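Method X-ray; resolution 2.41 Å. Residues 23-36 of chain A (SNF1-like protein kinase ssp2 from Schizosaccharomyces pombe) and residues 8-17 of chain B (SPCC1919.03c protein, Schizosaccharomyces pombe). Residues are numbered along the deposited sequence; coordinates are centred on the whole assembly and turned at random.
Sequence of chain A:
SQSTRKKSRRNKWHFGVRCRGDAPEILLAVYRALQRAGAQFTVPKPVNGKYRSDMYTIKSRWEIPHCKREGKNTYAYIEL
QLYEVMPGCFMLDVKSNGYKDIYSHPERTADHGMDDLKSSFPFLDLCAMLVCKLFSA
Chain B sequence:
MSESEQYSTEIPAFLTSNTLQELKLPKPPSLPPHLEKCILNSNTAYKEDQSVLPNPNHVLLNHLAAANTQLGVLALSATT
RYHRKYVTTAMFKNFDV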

ATOM      1  N   ALA A  23     -35.574  -1.488  12.845  1.00 54.51           N
ATOM      2  CA  ALA A  23     -34.440  -2.103  13.549  1.00 53.74           C
ATOM      3  C   ALA A  23     -34.587  -3.620  13.753  1.00 53.05           C
ATOM      4  O   ALA A  23     -33.605  -4.344  13.583  1.00 52.59           O
ATOM      5  CB  ALA A  23     -34.165  -1.384  14.869  1.00 54.07           C
ATOM      6  N   PRO A  24     -35.810  -4.113  14.096  1.00 52.39           N
ATOM      7  CA  PRO A  24     -36.019  -5.560  14.068  1.00 51.96           C
ATOM      8  C   PRO A  24     -35.940  -6.183  12.653  1.00 51.90           C
ATOM      9  O   PRO A  24     -35.510  -7.333  12.526  1.00 51.87           O
ATOM     10  CB  PRO A  24     -37.416  -5.724  14.669  1.00 51.81           C
ATOM     11  CG  PRO A  24     -37.669  -4.456  15.394  1.00 51.49           C
ATOM     12  CD  PRO A  24     -37.030  -3.430  14.552  1.00 52.37           C
ATOM     13  N   GLU A  25     -36.326  -5.443  11.611  1.00 51.35           N
ATOM     14  CA  GLU A  25     -36.132  -5.941  10.241  1.00 51.99           C
ATOM     15  C   GLU A  25     -34.650  -6.005   9.833  1.00 51.80           C
ATOM     16  O   GLU A  25     -34.225  -6.928   9.121  1.00 51.49           O
ATOM     17  CB  GLU A  25     -36.963  -5.151   9.218  1.00 51.58           C
ATOM     18  CG  GLU A  25     -38.462  -5.472   9.265  1.00 52.36           C
ATOM     19  CD  GLU A  25     -39.314  -4.497   8.430  1.00 53.75           C
ATOM     20  OE1 GLU A  25     -38.735  -3.820   7.528  1.00 56.82           O
ATOM     21  OE2 GLU A  25     -40.554  -4.409   8.672  1.00 51.65           O
ATOM     22  N   ILE A  26     -33.885  -5.008  10.285  1.00 51.67           N
ATOM     23  CA  ILE A  26     -32.451  -4.954  10.092  1.00 51.53           C
ATOM     24  C   ILE A  26     -31.776  -6.076  10.885  1.00 51.51           C
ATOM     25  O   ILE A  26     -30.896  -6.757  10.366  1.00 51.57           O
ATOM     26  CB  ILE A  26     -31.865  -3.570  10.510  1.00 51.84           C
ATOM     27  CG1 ILE A  26     -32.370  -2.452   9.589  1.00 52.20           C
ATOM     28  CG2 ILE A  26     -30.342  -3.591  10.479  1.00 51.57           C
ATOM     29  CD1 ILE A  26     -32.178  -1.057  10.179  1.00 51.50           C
ATOM     30  N   LEU A  27     -32.174  -6.250  12.146  1.00 50.90           N
ATOM     31  CA  LEU A  27     -31.619  -7.315  12.969  1.00 50.08           C
ATOM     32  C   LEU A  27     -31.815  -8.689  12.290  1.00 49.81           C
ATOM     33  O   LEU A  27     -30.841  -9.426  12.130  1.00 49.99           O
ATOM     34  CB  LEU A  27     -32.182  -7.264  14.400  1.00 49.99           C
ATOM     35  CG  LEU A  27     -31.552  -8.203  15.440  1.00 51.03           C
ATOM     36  CD1 LEU A  27     -30.030  -7.986  15.571  1.00 49.95           C
ATOM     37  CD2 LEU A  27     -32.262  -8.103  16.808  1.00 50.18           C
ATOM     38  N   LEU A  28     -33.052  -9.003  11.877  1.00 48.47           N
ATOM     39  CA  LEU A  28     -33.351 -10.169  11.029  1.00 48.13           C
ATOM     40  C   LEU A  28     -32.416 -10.339   9.820  1.00 47.84           C
ATOM     41  O   LEU A  28     -31.916 -11.437   9.594  1.00 48.21           O
ATOM     42  CB  LEU A  28     -34.818 -10.143  10.532  1.00 47.77           C
ATOM     43  CG  LEU A  28     -35.348 -11.259   9.612  1.00 47.65           C
ATOM     44  CD1 LEU A  28     -35.354 -12.616  10.296  1.00 46.05           C
ATOM     45  CD2 LEU A  28     -36.757 -10.945   9.077  1.00 47.52           C
ATOM     46  N   ALA A  29     -32.214  -9.269   9.043  1.00 47.45           N
ATOM     47  CA  ALA A  29     -31.346  -9.290   7.844  1.00 47.17           C
ATOM     48  C   ALA A  29     -29.886  -9.590   8.180  1.00 47.07           C
ATOM     49  O   ALA A  29     -29.219 -10.338   7.471  1.00 46.72           O
ATOM     50  CB  ALA A  29     -31.457  -7.975   7.076  1.00 46.89           C
ATOM     51  N   VAL A  30     -29.412  -9.017   9.280  1.00 47.45           N
ATOM     52  CA  VAL A  30     -28.085  -9.300   9.817  1.00 48.02           C
ATOM     53  C   VAL A  30     -27.913 -10.783  10.185  1.00 48.92           C
ATOM     54  O   VAL A  30     -26.876 -11.392   9.853  1.00 50.11           O
ATOM     55  CB  VAL A  30     -27.751  -8.404  11.041  1.00 47.80           C
ATOM     56  CG1 VAL A  30     -26.429  -8.805  11.642  1.00 47.69           C
ATOM     57  CG2 VAL A  30     -27.741  -6.945  10.650  1.00 46.30           C
ATOM     58  N   TYR A  31     -28.914 -11.367  10.844  1.00 48.45           N
ATOM     59  CA  TYR A  31     -28.857 -12.781  11.240  1.00 48.07           C
ATOM     60  C   TYR A  31     -28.907 -13.687  10.033  1.00 48.21           C
ATOM     61  O   TYR A  31     -28.253 -14.724   9.986  1.00 47.97           O
ATOM     62  CB  TYR A  31     -30.008 -13.135  12.178  1.00 47.83           C
ATOM     63  CG  TYR A  31     -29.708 -12.941  13.650  1.00 48.16           C
ATOM     64  CD1 TYR A  31     -30.468 -12.072  14.422  1.00 48.52           C
ATOM     65  CD2 TYR A  31     -28.667 -13.634  14.278  1.00 48.59           C
ATOM     66  CE1 TYR A  31     -30.211 -11.907  15.799  1.00 47.50           C
ATOM     67  CE2 TYR A  31     -28.393 -13.456  15.653  1.00 47.48           C
ATOM     68  CZ  TYR A  31     -29.180 -12.603  16.402  1.00 46.92           C
ATOM     69  OH  TYR A  31     -28.925 -12.411  17.744  1.00 47.44           O
ATOM     70  N   ARG A  32     -29.692 -13.287   9.046  1.00 48.58           N
ATOM     71  CA  ARG A  32     -29.787 -14.050   7.814  1.00 49.23           C
ATOM     72  C   ARG A  32     -28.466 -14.029   7.038  1.00 49.47           C
ATOM     73  O   ARG A  32     -28.007 -15.069   6.574  1.00 49.39           O
ATOM     74  CB  ARG A  32     -30.985 -13.587   6.970  1.00 49.09           C
ATOM     75  CG  ARG A  32     -32.297 -14.163   7.461  1.00 47.98           C
ATOM     76  CD  ARG A  32     -33.495 -13.683   6.648  1.00 49.20           C
ATOM     77  NE  ARG A  32     -34.692 -14.494   6.916  1.00 50.18           N
ATOM     78  CZ  ARG A  32     -35.948 -14.081   6.749  1.00 50.63           C
ATOM     79  NH1 ARG A  32     -36.182 -12.839   6.331  1.00 51.06           N
ATOM     80  NH2 ARG A  32     -36.972 -14.899   7.020  1.00 48.22           N
ATOM     81  N   ALA A  33     -27.865 -12.851   6.927  1.00 50.17           N
ATOM     82  CA  ALA A  33     -26.526 -12.678   6.347  1.00 51.25           C
ATOM     83  C   ALA A  33     -25.404 -13.473   7.082  1.00 52.54           C
ATOM     84  O   ALA A  33     -24.553 -14.080   6.431  1.00 52.96           O
ATOM     85  CB  ALA A  33     -26.182 -11.216   6.334  1.00 51.34           C
ATOM     86  N   LEU A  34     -25.395 -13.441   8.423  1.00 53.21           N
ATOM     87  CA  LEU A  34     -24.474 -14.243   9.236  1.00 53.62           C
ATOM     88  C   LEU A  34     -24.623 -15.733   8.937  1.00 53.87           C
ATOM     89  O   LEU A  34     -23.634 -16.445   8.798  1.00 54.16           O
ATOM     90  CB  LEU A  34     -24.686 -13.983  10.733  1.00 53.61           C
ATOM     91  CG  LEU A  34     -24.269 -12.610  11.303  1.00 54.28           C
ATOM     92  CD1 LEU A  34     -24.759 -12.480  12.756  1.00 54.18           C
ATOM     93  CD2 LEU A  34     -22.771 -12.389  11.248  1.00 53.03           C
ATOM     94  N   GLN A  35     -25.863 -16.188   8.792  1.00 53.86           N
ATOM     95  CA  GLN A  35     -26.137 -17.585   8.558  1.00 53.53           C
ATOM     96  C   GLN A  35     -25.733 -18.018   7.144  1.00 53.80           C
ATOM     97  O   GLN A  35     -25.283 -19.163   6.953  1.00 54.03           O
ATOM     98  CB  GLN A  35     -27.610 -17.903   8.824  1.00 53.58           C
ATOM     99  CG  GLN A  35     -27.969 -19.334   8.515  1.00 53.47           C
ATOM    100  CD  GLN A  35     -29.437 -19.550   8.348  1.00 56.10           C
ATOM    101  OE1 GLN A  35     -30.090 -20.099   9.231  1.00 57.68           O
ATOM    102  NE2 GLN A  35     -29.976 -19.141   7.201  1.00 58.17           N
ATOM    103  N   ARG A  36     -25.907 -17.135   6.158  1.00 53.54           N
ATOM    104  CA  ARG A  36     -25.447 -17.438   4.791  1.00 53.78           C
ATOM    105  C   ARG A  36     -23.926 -17.470   4.702  1.00 53.51           C
ATOM    106  O   ARG A  36     -23.363 -18.288   3.979  1.00 53.03           O
ATOM    107  CB  ARG A  36     -25.995 -16.456   3.763  1.00 53.93           C
ATOM    108  CG  ARG A  36     -27.407 -16.724   3.341  1.00 55.92           C
ATOM    109  CD  ARG A  36     -27.622 -16.219   1.934  1.00 61.46           C
ATOM    110  NE  ARG A  36     -27.422 -14.773   1.829  1.00 64.06           N
ATOM    111  CZ  ARG A  36     -27.124 -14.129   0.700  1.00 66.18           C
ATOM    112  NH1 ARG A  36     -26.975 -14.788  -0.455  1.00 67.32           N
ATOM    113  NH2 ARG A  36     -26.984 -12.812   0.724  1.00 66.11           N
TER
ATOM    114  N   SER B   8     -25.096 -20.058  18.198  1.00 49.37           N
ATOM    115  CA  SER B   8     -26.234 -20.684  17.541  1.00 49.12           C
ATOM    116  C   SER B   8     -26.059 -20.690  16.017  1.00 48.87           C
ATOM    117  O   SER B   8     -25.340 -19.873  15.459  1.00 48.48           O
ATOM    118  CB  SER B   8     -27.520 -19.949  17.963  1.00 49.10           C
ATOM    119  OG  SER B   8     -28.696 -20.649  17.598  1.00 47.25           O
ATOM    120  N   THR B   9     -26.736 -21.616  15.358  1.00 49.61           N
ATOM    121  CA  THR B   9     -26.687 -21.748  13.895  1.00 50.15           C
ATOM    122  C   THR B   9     -27.986 -21.275  13.227  1.00 50.03           C
ATOM    123  O   THR B   9     -27.992 -20.906  12.047  1.00 49.67           O
ATOM    124  CB  THR B   9     -26.363 -23.200  13.474  1.00 50.32           C
ATOM    125  OG1 THR B   9     -26.711 -23.381  12.097  1.00 52.57           O
ATOM    126  CG2 THR B   9     -27.123 -24.218  14.326  1.00 49.87           C
ATOM    127  N   GLU B  10     -29.067 -21.263  14.011  1.00 50.00           N
ATOM    128  CA  GLU B  10     -30.413 -20.971  13.519  1.00 50.24           C
ATOM    129  C   GLU B  10     -30.957 -19.577  13.911  1.00 49.99           C
ATOM    130  O   GLU B  10     -30.820 -19.124  15.062  1.00 49.73           O
ATOM    131  CB  GLU B  10     -31.386 -22.076  13.976  1.00 50.42           C
ATOM    132  CG  GLU B  10     -30.899 -23.517  13.719  1.00 51.54           C
ATOM    133  CD  GLU B  10     -30.727 -23.856  12.232  1.00 53.18           C
ATOM    134  OE1 GLU B  10     -29.595 -23.722  11.710  1.00 52.93           O
ATOM    135  OE2 GLU B  10     -31.721 -24.264  11.588  1.00 53.10           O
ATOM    136  N   ILE B  11     -31.599 -18.924  12.943  1.00 49.61           N
ATOM    137  CA  ILE B  11     -32.195 -17.595  13.132  1.00 49.68           C
ATOM    138  C   ILE B  11     -33.297 -17.615  14.223  1.00 49.63           C
ATOM    139  O   ILE B  11     -34.124 -18.532  14.258  1.00 49.15           O
ATOM    140  CB  ILE B  11     -32.747 -17.036  11.764  1.00 49.92           C
ATOM    141  CG1 ILE B  11     -31.634 -16.989  10.708  1.00 49.98           C
ATOM    142  CG2 ILE B  11     -33.365 -15.640  11.915  1.00 49.10           C
ATOM    143  CD1 ILE B  11     -32.110 -17.381   9.318  1.00 49.40           C
ATOM    144  N   PRO B  12     -33.302 -16.608  15.121  1.00 49.69           N
ATOM    145  CA  PRO B  12     -34.364 -16.589  16.135  1.00 49.46           C
ATOM    146  C   PRO B  12     -35.735 -16.510  15.479  1.00 49.39           C
ATOM    147  O   PRO B  12     -35.912 -15.791  14.496  1.00 49.75           O
ATOM    148  CB  PRO B  12     -34.073 -15.324  16.948  1.00 49.37           C
ATOM    149  CG  PRO B  12     -32.615 -14.997  16.659  1.00 49.44           C
ATOM    150  CD  PRO B  12     -32.370 -15.466  15.261  1.00 49.72           C
ATOM    151  N   ALA B  13     -36.686 -17.253  16.034  1.00 49.27           N
ATOM    152  CA  ALA B  13     -37.986 -17.481  15.412  1.00 48.75           C
ATOM    153  C   ALA B  13     -38.973 -16.324  15.591  1.00 48.40           C
ATOM    154  O   ALA B  13     -39.838 -16.124  14.742  1.00 48.52           O
ATOM    155  CB  ALA B  13     -38.583 -18.799  15.917  1.00 48.68           C
ATOM    156  N   PHE B  14     -38.838 -15.557  16.670  1.00 47.88           N
ATOM    157  CA  PHE B  14     -39.684 -14.391  16.876  1.00 47.74           C
ATOM    158  C   PHE B  14     -39.439 -13.311  15.810  1.00 48.25           C
ATOM    159  O   PHE B  14     -40.318 -12.505  15.547  1.00 48.50           O
ATOM    160  CB  PHE B  14     -39.534 -13.838  18.300  1.00 47.73           C
ATOM    161  CG  PHE B  14     -38.257 -13.062  18.534  1.00 48.42           C
ATOM    162  CD1 PHE B  14     -37.032 -13.721  18.692  1.00 48.57           C
ATOM    163  CD2 PHE B  14     -38.284 -11.667  18.615  1.00 48.69           C
ATOM    164  CE1 PHE B  14     -35.844 -12.999  18.895  1.00 48.65           C
ATOM    165  CE2 PHE B  14     -37.108 -10.936  18.813  1.00 48.85           C
ATOM    166  CZ  PHE B  14     -35.885 -11.604  18.952  1.00 48.38           C
ATOM    167  N   LEU B  15     -38.250 -13.312  15.194  1.00 48.60           N
ATOM    168  CA  LEU B  15     -37.897 -12.393  14.092  1.00 48.66           C
ATOM    169  C   LEU B  15     -38.411 -12.882  12.718  1.00 49.15           C
ATOM    170  O   LEU B  15     -38.513 -12.109  11.767  1.00 48.72           O
ATOM    171  CB  LEU B  15     -36.379 -12.173  14.029  1.00 48.16           C
ATOM    172  CG  LEU B  15     -35.609 -11.541  15.199  1.00 47.19           C
ATOM    173  CD1 LEU B  15     -34.127 -11.691  14.992  1.00 45.25           C
ATOM    174  CD2 LEU B  15     -35.946 -10.072  15.389  1.00 47.40           C
ATOM    175  N   THR B  16     -38.751 -14.165  12.639  1.00 49.83           N
ATOM    176  CA  THR B  16     -39.201 -14.804  11.400  1.00 50.46           C
ATOM    177  C   THR B  16     -40.740 -14.798  11.280  1.00 51.09           C
ATOM    178  O   THR B  16     -41.299 -15.244  10.271  1.00 51.26           O
ATOM    179  CB  THR B  16     -38.539 -16.223  11.280  1.00 50.66           C
ATOM    180  OG1 THR B  16     -37.151 -16.069  10.923  1.00 49.36           O
ATOM    181  CG2 THR B  16     -39.229 -17.126  10.261  1.00 50.56           C
ATOM    182  N   SER B  17     -41.411 -14.255  12.304  1.00 51.84           N
ATOM    183  CA  SER B  17     -42.882 -14.152  12.337  1.00 52.22           C
ATOM    184  C   SER B  17     -43.404 -12.880  11.642  1.00 52.59           C
ATOM    185  O   SER B  17     -42.785 -11.810  11.720  1.00 52.42           O
ATOM    186  CB  SER B  17     -43.388 -14.212  13.785  1.00 52.42           C
ATOM    187  OG  SER B  17     -44.720 -14.711  13.866  1.00 52.99           O
TER

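A helix can hold an irregular partner segment without a single hydrogen bond passing between them, provided the side chains of the two fit each other in shape. The contact between the kinase ssp2 and the SPCC1919.03c protein illustrates the principle. Residues 23-36 of chain A form continuous helix, with each backbone NH from L27(A) onward bonded to the carbonyl four residues earlier. Residues 8-17 of chain B lie along it as loop and turn, and the two stretches together bury 527 Å². The helix meets its partner mainly through side chains, with some backbone oxygens: P24(A), L27(A), L28(A), Y31(A), R32(A) and Q35(A), spaced by threes and fours, all fall on the side that meets chain B.

The most extensively covered residue is L15(B), whose CA-to-CB bond points toward the helix. Its side chain, in the m,t rotamer, sends two methyls into a hollow walled by successive turns. CD2 lies 4.0 Å from P24(A) O, while CD1 approaches Y31(A) CD1 at 3.7 Å and L27(A) CG at 4.4 Å. A branched, flexible hydrocarbon suits such a pocket, because its two methyls can reach different walls. L28(A) closes in beside it: its CB leaves sideways, but the t,p rotamer brings the tip back, setting CD1 3.9 Å from L15(B) CB and CD2 3.4 Å from L15(B) O. L15(B) lies in a local turn, where its N makes a weak 3.5 Å hydrogen bond to P12(B) O and T16(B) N a 3.1 Å bond to A13(B) O.

I11(B) is the second bump. Its CG2 sits 4.0 Å from L28(A) CD1 and 4.2 Å from Y31(A) CB, so it occupies the groove between those two side chains. Its CD1 reaches farther along the helix, to 3.7 Å from R32(A) CG and 3.4 Å from Q35(A) OE1. Arginine serves well here, since its aliphatic portion can pack against isoleucine while the guanidinium remains at the exposed margin; R32(A) NH2 is 4.1 Å from T16(B) OG1.

Between the two bumps in sequence comes P12(B), a compact ring that lays CD over one face of the Y31(A) ring, 4.0 Å from its centroid and only 12° off the normal. This is a CH-pi contact, and a flat aromatic face is a natural seat for a proline CH2 group. Y31(A) therefore touches three apolar residues of the partner, I11(B), P12(B) and L15(B). Its hydroxyl is hydrogen-bonded elsewhere in the structure, so the buried tyrosine leaves no polar group unpaid.

At the far end Q35(A) points toward chain B and presents OE1, 3.6 Å from T9(B) O; these are two acceptor oxygens, so this is a contact of shape and not a bond. The general lesson is that apolar knobs, set into the hollows of a helix with longer polar chains beside one of them, can supply the contact by packing alone.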